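Long-range contacts in sortase (Actinomyces oris, PDB 5UTT), which probably acts as a cysteine transpeptidase of the sortase family that processes surface proteins, this chain holding its sortase domain: residues Asn44-Glu49 and Gln58-His63; Phe112-His117 and Val165-Ala170; Leu119-Gln124 and Asn159-Ile164. All coordinates share one frame; numbering follows the deposited sequence.

Contact 1 (Asn44-Glu49 and Gln58-His63)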
# COMPACT_ATOMS: atom_id res chain seq x y z
N ASN A 44 -8.94 1.13 -7.83
CA ASN A 44 -9.45 -0.07 -7.21
C ASN A 44 -8.48 -1.20 -7.46
O ASN A 44 -8.85 -2.30 -7.86
CB ASN A 44 -10.88 -0.40 -7.68
CG ASN A 44 -10.97 -0.73 -9.15
OD1 ASN A 44 -10.12 -0.38 -9.95
ND2 ASN A 44 -12.02 -1.47 -9.50
N MET A 45 -7.23 -0.89 -7.17
CA MET A 45 -6.13 -1.71 -7.55
C MET A 45 -6.06 -2.95 -6.71
O MET A 45 -5.96 -2.85 -5.46
CB MET A 45 -4.86 -0.88 -7.43
CG MET A 45 -3.62 -1.53 -7.98
SD MET A 45 -2.25 -0.36 -8.02
CE MET A 45 -0.96 -1.26 -8.90
N PRO A 46 -6.10 -4.13 -7.32
CA PRO A 46 -5.98 -5.36 -6.49
C PRO A 46 -4.58 -5.44 -5.89
O PRO A 46 -3.61 -4.98 -6.50
CB PRO A 46 -6.19 -6.51 -7.48
CG PRO A 46 -6.62 -5.85 -8.74
CD PRO A 46 -6.15 -4.46 -8.75
N ILE A 47 -4.52 -5.96 -4.65
CA ILE A 47 -3.29 -6.33 -4.02
C ILE A 47 -3.16 -7.84 -3.96
O ILE A 47 -4.02 -8.53 -3.40
CB ILE A 47 -3.21 -5.78 -2.58
CG1 ILE A 47 -3.44 -4.25 -2.56
CG2 ILE A 47 -1.84 -6.10 -2.01
CD1 ILE A 47 -3.69 -3.69 -1.14
N MET A 48 -2.06 -8.34 -4.49
CA MET A 48 -1.79 -9.80 -4.52
C MET A 48 -0.50 -10.17 -3.84
O MET A 48 0.42 -9.35 -3.78
CB MET A 48 -1.83 -10.34 -5.97
CG MET A 48 -3.18 -10.24 -6.59
SD MET A 48 -3.01 -10.54 -8.37
CE MET A 48 -4.57 -9.93 -8.95
N GLU A 49 -0.39 -11.40 -3.34
CA GLU A 49 0.86 -11.88 -2.78
C GLU A 49 1.94 -12.00 -3.84
O GLU A 49 1.71 -12.57 -4.91
CB GLU A 49 0.63 -13.20 -2.04
CG GLU A 49 1.85 -13.80 -1.37
CD GLU A 49 2.29 -13.07 -0.11
OE1 GLU A 49 1.69 -12.02 0.25
OE2 GLU A 49 3.27 -13.53 0.48
N GLN A 58 -0.54 -7.43 -14.07
CA GLN A 58 -2.00 -7.46 -13.95
C GLN A 58 -2.58 -6.11 -13.48
O GLN A 58 -3.77 -6.03 -13.21
CB GLN A 58 -2.44 -8.55 -13.01
CG GLN A 58 -2.06 -9.96 -13.42
CD GLN A 58 -2.57 -10.99 -12.44
OE1 GLN A 58 -3.78 -11.13 -12.23
NE2 GLN A 58 -1.66 -11.73 -11.83
N ALA A 59 -1.74 -5.09 -13.34
CA ALA A 59 -2.13 -3.74 -12.88
C ALA A 59 -2.58 -3.90 -11.44
O ALA A 59 -3.59 -3.31 -11.03
CB ALA A 59 -3.24 -3.16 -13.71
N ALA A 60 -1.85 -4.77 -10.76
CA ALA A 60 -2.05 -5.06 -9.31
C ALA A 60 -0.83 -4.71 -8.51
O ALA A 60 0.30 -4.72 -9.00
CB ALA A 60 -2.37 -6.53 -9.13
N ALA A 61 -1.03 -4.38 -7.24
CA ALA A 61 0.04 -4.17 -6.32
C ALA A 61 0.46 -5.53 -5.80
O ALA A 61 -0.37 -6.40 -5.62
CB ALA A 61 -0.43 -3.30 -5.20
N GLY A 62 1.75 -5.68 -5.56
CA GLY A 62 2.29 -6.94 -5.02
C GLY A 62 2.90 -6.86 -3.61
O GLY A 62 3.75 -6.03 -3.34
N HIS A 63 2.51 -7.78 -2.74
CA HIS A 63 3.06 -7.80 -1.40
C HIS A 63 4.42 -8.48 -1.37
O HIS A 63 4.56 -9.63 -1.77
CB HIS A 63 2.11 -8.52 -0.47
CG HIS A 63 2.59 -8.63 0.96
ND1 HIS A 63 2.55 -9.83 1.63
CD2 HIS A 63 3.07 -7.72 1.84
CE1 HIS A 63 3.00 -9.66 2.86
NE2 HIS A 63 3.29 -8.39 3.02

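Contact 2 (Phe112-His117 and Val165-Ala170)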
# COMPACT_ATOMS: atom_id res chain seq x y z
N PHE A 112 -4.72 3.86 6.71
CA PHE A 112 -3.39 4.34 7.05
C PHE A 112 -3.26 5.81 6.66
O PHE A 112 -3.89 6.29 5.69
CB PHE A 112 -2.29 3.50 6.34
CG PHE A 112 -2.36 2.05 6.61
CD1 PHE A 112 -3.27 1.21 5.93
CD2 PHE A 112 -1.46 1.45 7.48
CE1 PHE A 112 -3.29 -0.16 6.18
CE2 PHE A 112 -1.50 0.09 7.75
CZ PHE A 112 -2.41 -0.73 7.11
N LYS A 113 -2.39 6.54 7.39
CA LYS A 113 -2.12 7.93 7.06
C LYS A 113 -0.64 8.16 6.78
O LYS A 113 0.21 7.70 7.55
CB LYS A 113 -2.56 8.83 8.23
CG LYS A 113 -4.05 8.76 8.48
CD LYS A 113 -4.84 9.54 7.46
CE LYS A 113 -6.12 10.14 8.06
NZ LYS A 113 -5.91 11.27 9.05
N VAL A 114 -0.36 8.81 5.63
CA VAL A 114 1.01 9.02 5.18
C VAL A 114 1.84 9.80 6.23
O VAL A 114 1.39 10.80 6.78
CB VAL A 114 1.07 9.73 3.81
CG1 VAL A 114 2.49 10.16 3.49
CG2 VAL A 114 0.56 8.80 2.73
N THR A 115 3.03 9.25 6.53
CA THR A 115 3.97 9.85 7.48
C THR A 115 5.09 10.56 6.73
O THR A 115 5.76 11.46 7.26
CB THR A 115 4.55 8.80 8.45
OG1 THR A 115 5.20 7.76 7.70
CG2 THR A 115 3.47 8.26 9.34
N GLY A 116 5.33 10.16 5.48
CA GLY A 116 6.43 10.74 4.73
C GLY A 116 6.72 9.92 3.47
O GLY A 116 6.16 8.83 3.28
N HIS A 117 7.60 10.45 2.62
CA HIS A 117 8.12 9.70 1.48
C HIS A 117 9.64 9.75 1.44
O HIS A 117 10.28 10.61 2.08
CB HIS A 117 7.53 10.21 0.16
CG HIS A 117 8.22 11.40 -0.41
ND1 HIS A 117 7.92 12.69 -0.03
CD2 HIS A 117 9.16 11.50 -1.38
CE1 HIS A 117 8.68 13.53 -0.71
NE2 HIS A 117 9.43 12.83 -1.55
N VAL A 165 6.56 5.46 -0.22
CA VAL A 165 5.62 6.16 0.69
C VAL A 165 5.34 5.29 1.91
O VAL A 165 4.94 4.15 1.79
CB VAL A 165 4.29 6.55 0.01
CG1 VAL A 165 3.27 7.17 0.99
CG2 VAL A 165 4.56 7.53 -1.08
N HIS A 166 5.50 5.89 3.09
CA HIS A 166 5.12 5.22 4.35
C HIS A 166 3.82 5.80 4.95
O HIS A 166 3.64 7.01 4.96
CB HIS A 166 6.25 5.38 5.39
CG HIS A 166 7.50 4.64 5.05
ND1 HIS A 166 8.74 5.24 5.01
CD2 HIS A 166 7.69 3.37 4.66
CE1 HIS A 166 9.64 4.34 4.66
NE2 HIS A 166 9.03 3.20 4.43
N ALA A 167 2.95 4.93 5.45
CA ALA A 167 1.70 5.34 6.11
C ALA A 167 1.51 4.51 7.38
O ALA A 167 1.67 3.30 7.38
CB ALA A 167 0.49 5.24 5.18
N LYS A 168 1.23 5.22 8.47
CA LYS A 168 0.98 4.60 9.78
C LYS A 168 -0.52 4.31 9.98
O LYS A 168 -1.37 5.13 9.63
CB LYS A 168 1.51 5.53 10.87
CG LYS A 168 1.39 4.94 12.27
CD LYS A 168 2.16 5.79 13.29
CE LYS A 168 1.77 5.39 14.69
NZ LYS A 168 2.62 6.01 15.74
N PHE A 169 -0.83 3.16 10.56
CA PHE A 169 -2.21 2.77 10.78
C PHE A 169 -2.98 3.81 11.58
O PHE A 169 -2.45 4.30 12.62
CB PHE A 169 -2.24 1.39 11.45
CG PHE A 169 -3.63 0.85 11.68
CD1 PHE A 169 -4.41 0.35 10.64
CD2 PHE A 169 -4.17 0.86 12.94
CE1 PHE A 169 -5.69 -0.12 10.86
CE2 PHE A 169 -5.43 0.39 13.16
CZ PHE A 169 -6.20 -0.09 12.13
N ALA A 170 -4.19 4.17 11.14
CA ALA A 170 -5.01 5.16 11.80
C ALA A 170 -6.24 4.54 12.44
O ALA A 170 -6.43 4.66 13.66
CB ALA A 170 -5.44 6.26 10.83

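Contact 3 (Leu119-Gln124 and Asn159-Ile164)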
# COMPACT_ATOMS: atom_id res chain seq x y z
N LEU A 119 13.05 9.01 -1.40
CA LEU A 119 13.67 8.58 -2.66
C LEU A 119 14.98 7.85 -2.34
O LEU A 119 15.89 8.46 -1.73
CB LEU A 119 14.00 9.77 -3.56
CG LEU A 119 12.90 10.13 -4.54
CD1 LEU A 119 13.28 11.37 -5.35
CD2 LEU A 119 12.58 8.96 -5.47
N VAL A 120 15.07 6.59 -2.73
CA VAL A 120 16.20 5.69 -2.40
C VAL A 120 16.70 4.89 -3.59
O VAL A 120 15.99 4.72 -4.59
CB VAL A 120 15.87 4.70 -1.26
CG1 VAL A 120 15.61 5.49 0.02
CG2 VAL A 120 14.69 3.82 -1.57
N LYS A 121 17.91 4.36 -3.44
CA LYS A 121 18.40 3.31 -4.36
C LYS A 121 17.69 1.98 -4.05
O LYS A 121 17.31 1.70 -2.89
CB LYS A 121 19.91 3.16 -4.24
CG LYS A 121 20.68 4.32 -4.82
CD LYS A 121 22.14 4.30 -4.35
CE LYS A 121 22.30 4.84 -2.93
NZ LYS A 121 23.12 3.96 -2.07
N PRO A 122 17.49 1.13 -5.07
CA PRO A 122 16.71 -0.08 -4.83
C PRO A 122 17.36 -1.09 -3.89
O PRO A 122 16.73 -2.07 -3.57
CB PRO A 122 16.52 -0.70 -6.24
CG PRO A 122 17.49 0.05 -7.10
CD PRO A 122 17.73 1.37 -6.50
N GLU A 123 18.61 -0.89 -3.50
CA GLU A 123 19.30 -1.81 -2.61
C GLU A 123 19.05 -1.38 -1.16
O GLU A 123 19.37 -2.12 -0.21
CB GLU A 123 20.79 -1.82 -2.90
CG GLU A 123 21.15 -2.33 -4.31
CD GLU A 123 21.04 -1.32 -5.40
OE1 GLU A 123 20.96 -0.10 -5.11
OE2 GLU A 123 21.07 -1.74 -6.58
N GLN A 124 18.48 -0.20 -0.99
CA GLN A 124 18.18 0.35 0.36
C GLN A 124 16.92 -0.26 0.93
O GLN A 124 15.91 0.43 1.09
CB GLN A 124 18.05 1.86 0.27
CG GLN A 124 19.36 2.56 0.03
CD GLN A 124 19.25 4.05 0.08
OE1 GLN A 124 19.29 4.76 -0.96
NE2 GLN A 124 19.12 4.57 1.30
N ASN A 159 14.11 4.96 -13.72
CA ASN A 159 14.09 3.84 -12.79
C ASN A 159 15.42 3.58 -12.12
O ASN A 159 15.70 2.46 -11.67
CB ASN A 159 13.55 2.56 -13.47
CG ASN A 159 14.31 2.20 -14.71
OD1 ASN A 159 15.08 3.01 -15.24
ND2 ASN A 159 14.12 0.97 -15.18
N ASP A 160 16.24 4.63 -11.99
CA ASP A 160 17.49 4.47 -11.25
C ASP A 160 17.21 4.59 -9.74
O ASP A 160 18.04 4.27 -8.92
CB ASP A 160 18.60 5.43 -11.71
CG ASP A 160 18.31 6.90 -11.45
OD1 ASP A 160 17.13 7.29 -11.32
OD2 ASP A 160 19.30 7.67 -11.36
N LEU A 161 16.03 5.04 -9.41
CA LEU A 161 15.66 5.27 -8.00
C LEU A 161 14.30 4.63 -7.72
O LEU A 161 13.62 4.15 -8.60
CB LEU A 161 15.61 6.76 -7.70
CG LEU A 161 16.90 7.59 -7.72
CD1 LEU A 161 16.68 9.05 -7.33
CD2 LEU A 161 17.94 6.92 -6.88
N ARG A 162 13.92 4.65 -6.44
CA ARG A 162 12.61 4.14 -6.04
C ARG A 162 11.90 5.17 -5.15
O ARG A 162 12.46 5.60 -4.14
CB ARG A 162 12.73 2.78 -5.30
CG ARG A 162 13.49 1.70 -6.06
CD ARG A 162 12.67 1.23 -7.24
NE ARG A 162 13.26 0.05 -7.90
CZ ARG A 162 14.09 0.15 -8.92
NH1 ARG A 162 14.47 1.37 -9.34
NH2 ARG A 162 14.58 -0.95 -9.50
N TRP A 163 10.68 5.53 -5.51
CA TRP A 163 9.85 6.39 -4.68
C TRP A 163 9.08 5.54 -3.68
O TRP A 163 8.32 4.62 -4.03
CB TRP A 163 8.90 7.22 -5.54
CG TRP A 163 8.22 8.31 -4.80
CD1 TRP A 163 7.30 8.20 -3.77
CD2 TRP A 163 8.31 9.70 -5.10
NE1 TRP A 163 6.85 9.45 -3.41
CE2 TRP A 163 7.48 10.39 -4.20
CE3 TRP A 163 9.07 10.44 -6.02
CZ2 TRP A 163 7.38 11.76 -4.22
CZ3 TRP A 163 8.96 11.79 -6.03
CH2 TRP A 163 8.11 12.44 -5.15
N ILE A 164 9.25 5.87 -2.39
CA ILE A 164 8.72 5.08 -1.28
C ILE A 164 7.76 5.96 -0.48
O ILE A 164 8.11 7.07 -0.14
CB ILE A 164 9.80 4.65 -0.30
CG1 ILE A 164 11.01 4.06 -1.03
CG2 ILE A 164 9.23 3.70 0.77
CD1 ILE A 164 10.68 2.80 -1.79

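Contact 1 (Asn44-Glu49 and Gln58-His63)
Ala61 N gives to Pro46 O, Met48 N to Ala61 O and His63 N to Met48 O, each at 2.8 Å. These bonds join strands 45-49 and 61-63 in parallel. Two CA-H...O contacts add to them: Ile47 CA to Ala61 O, and Gly62 CA to Met48 O.

One side-chain bond continues the pairing. His63 ND1 donates to Glu49 OE1 at 2.7 Å, with a nearly straight N-H (168°). OE1 lies in the ring plane and receives the bond on its syn side. The carboxylate is turned 51° from the ring. The two side chains lie side by side, with both CG atoms anti to their backbone N. His63 NE2 bonds Gln68 O, and with the ND1 bond this holds the ring's rotation. An acceptor at each ring nitrogen may favour the doubly protonated form.

Van der Waals contacts fill in the rest. The extended Met45 chain brings CE to 3.5 Å from Ala60 C. Ile47 CG1 packs 4.1 Å from Ala61 CB. Met48 crosses Gln58 at about a right angle, its CE 3.6 Å from Gln58 OE1 and 4.1 Å from Ala60 CB. Gln58 NE2 is held by Asp54 O.

The two strands and helix 53-56 form a beta-alpha-beta unit. Strand 28-33 pairs with 45-49, and strand 74-79 with 61-63. From strand 74-79, Ile78 touches Ile47 and Ala61, while Phe76 stacks on His63.

Contact 2 (Phe112-His117 and Val165-Ala170)
His166 O is gripped by adjoining groups of Val114 and Thr115. Thr115 N bonds it at 2.8 Å, and Val114 CA adds a CA-H...O contact. Thr115 OG1 also approaches His166 O, at 3.2 Å, but this bond is weak and undecided, since the hydroxyl proton could go to another acceptor. OG1 sits between the backbone N and the carbonyl carbon (chi1 57°), which places it near both His166 O and His166 CB. The methyl, Thr115 CG2, meets Lys168 CB at 3.7 Å, and the two side chains cross at about a right angle.

Lys113 and Lys168 form a hydrogen-bonded antiparallel pair, N to O both ways. In the bond from Lys168 N, the donor stands above the carbonyl plane of Lys113. The register then slips by one residue between Val114 and Gly116. This is a beta bulge, with Thr115 as the extra residue. Past it, His166 N bonds Gly116 O.

These are two long strands of the sortase beta barrel, 108-120 and 161-174. Strands 100-104 and 142-150 pair with their outer edges.

Phe112, Val114, Ala167 and Phe169 share one face. Phe169 meets Phe112 in a T-shaped stack, with centroids 5.7 Å apart and planes at 75°. Phe169 CD1 lies over the Phe112 face, offset toward the rim. Phe112 CB packs on Ala167 CB at 3.5 Å. Next to them, Val114 CG2 touches Val165 CG1 at 3.6 Å. Ile101 of strand 100-104 touches Val114, Val165 and Ala167, while Ile144 of strand 142-150 touches Phe112 and Ala167.

On the other face, Lys168 extends to a salt bridge with Asp141, and His166 NE2 bonds Val127 O.

Contact 3 (Leu119-Gln124 and Asn159-Ile164)
Val120 and Arg162 pair tightly through their backbones. Arg162 N gives to Val120 O at 2.8 Å, and Val120 N to Arg162 O at 3.1 Å. On the Val120 side of the sheet, Val120 CG2 reaches Ile164 CG1 at 3.7 Å, the two side chains crossing at about a right angle. On the other side, Leu119, itself exposed, packs its CD2 3.8 Å from Trp163 CE3, approaching the indole obliquely. His117 and His150 also meet the Trp163 ring.

This antiparallel pair lies near the end of strand 108-120 and the start of 161-174 in the sortase barrel. Trp163 bonds Thr148 through the backbone, and Asn159 touches Cys149, the last residue of the TLTTC sequence characteristic of sortases.

The far end lies at the surface, beyond the strand pairing. There the chain leaves the strand in a type I turn from Lys121 to Gln124, and Gln124 OE1 accepts from Lys121 N. Pro122 lies over one face of the Arg162 guanidinium, with CB 3.7 Å from CZ. Arg162 bends at chi2 (-70°), which turns CD from an extended course. Its NH1 bonds Asn159 O and Leu161 O, both near the guanidinium plane, while NH1 stands above the plane of each carbonyl.

From the N terminus, contact 1 closes first, around a short loop that holds helix 53-56. It ties strands 45-49 and 61-63 together, beside strand 28-33 in the sortase sheet. Strand 74-79 follows and leads the sheet toward the later strands. Contact 2 then opens on strand 108-120. Contact 3 opens a few residues on and closes first, so it is nested inside the loop closed by contact 2. Both join strands 108-120 and 161-174, and the two contacts touch at His117. Strand 142-150 lies inside both loops. Contact 1 stays apart, its centre about 19 Å from that of contact 2 and about 20 Å from that of contact 3.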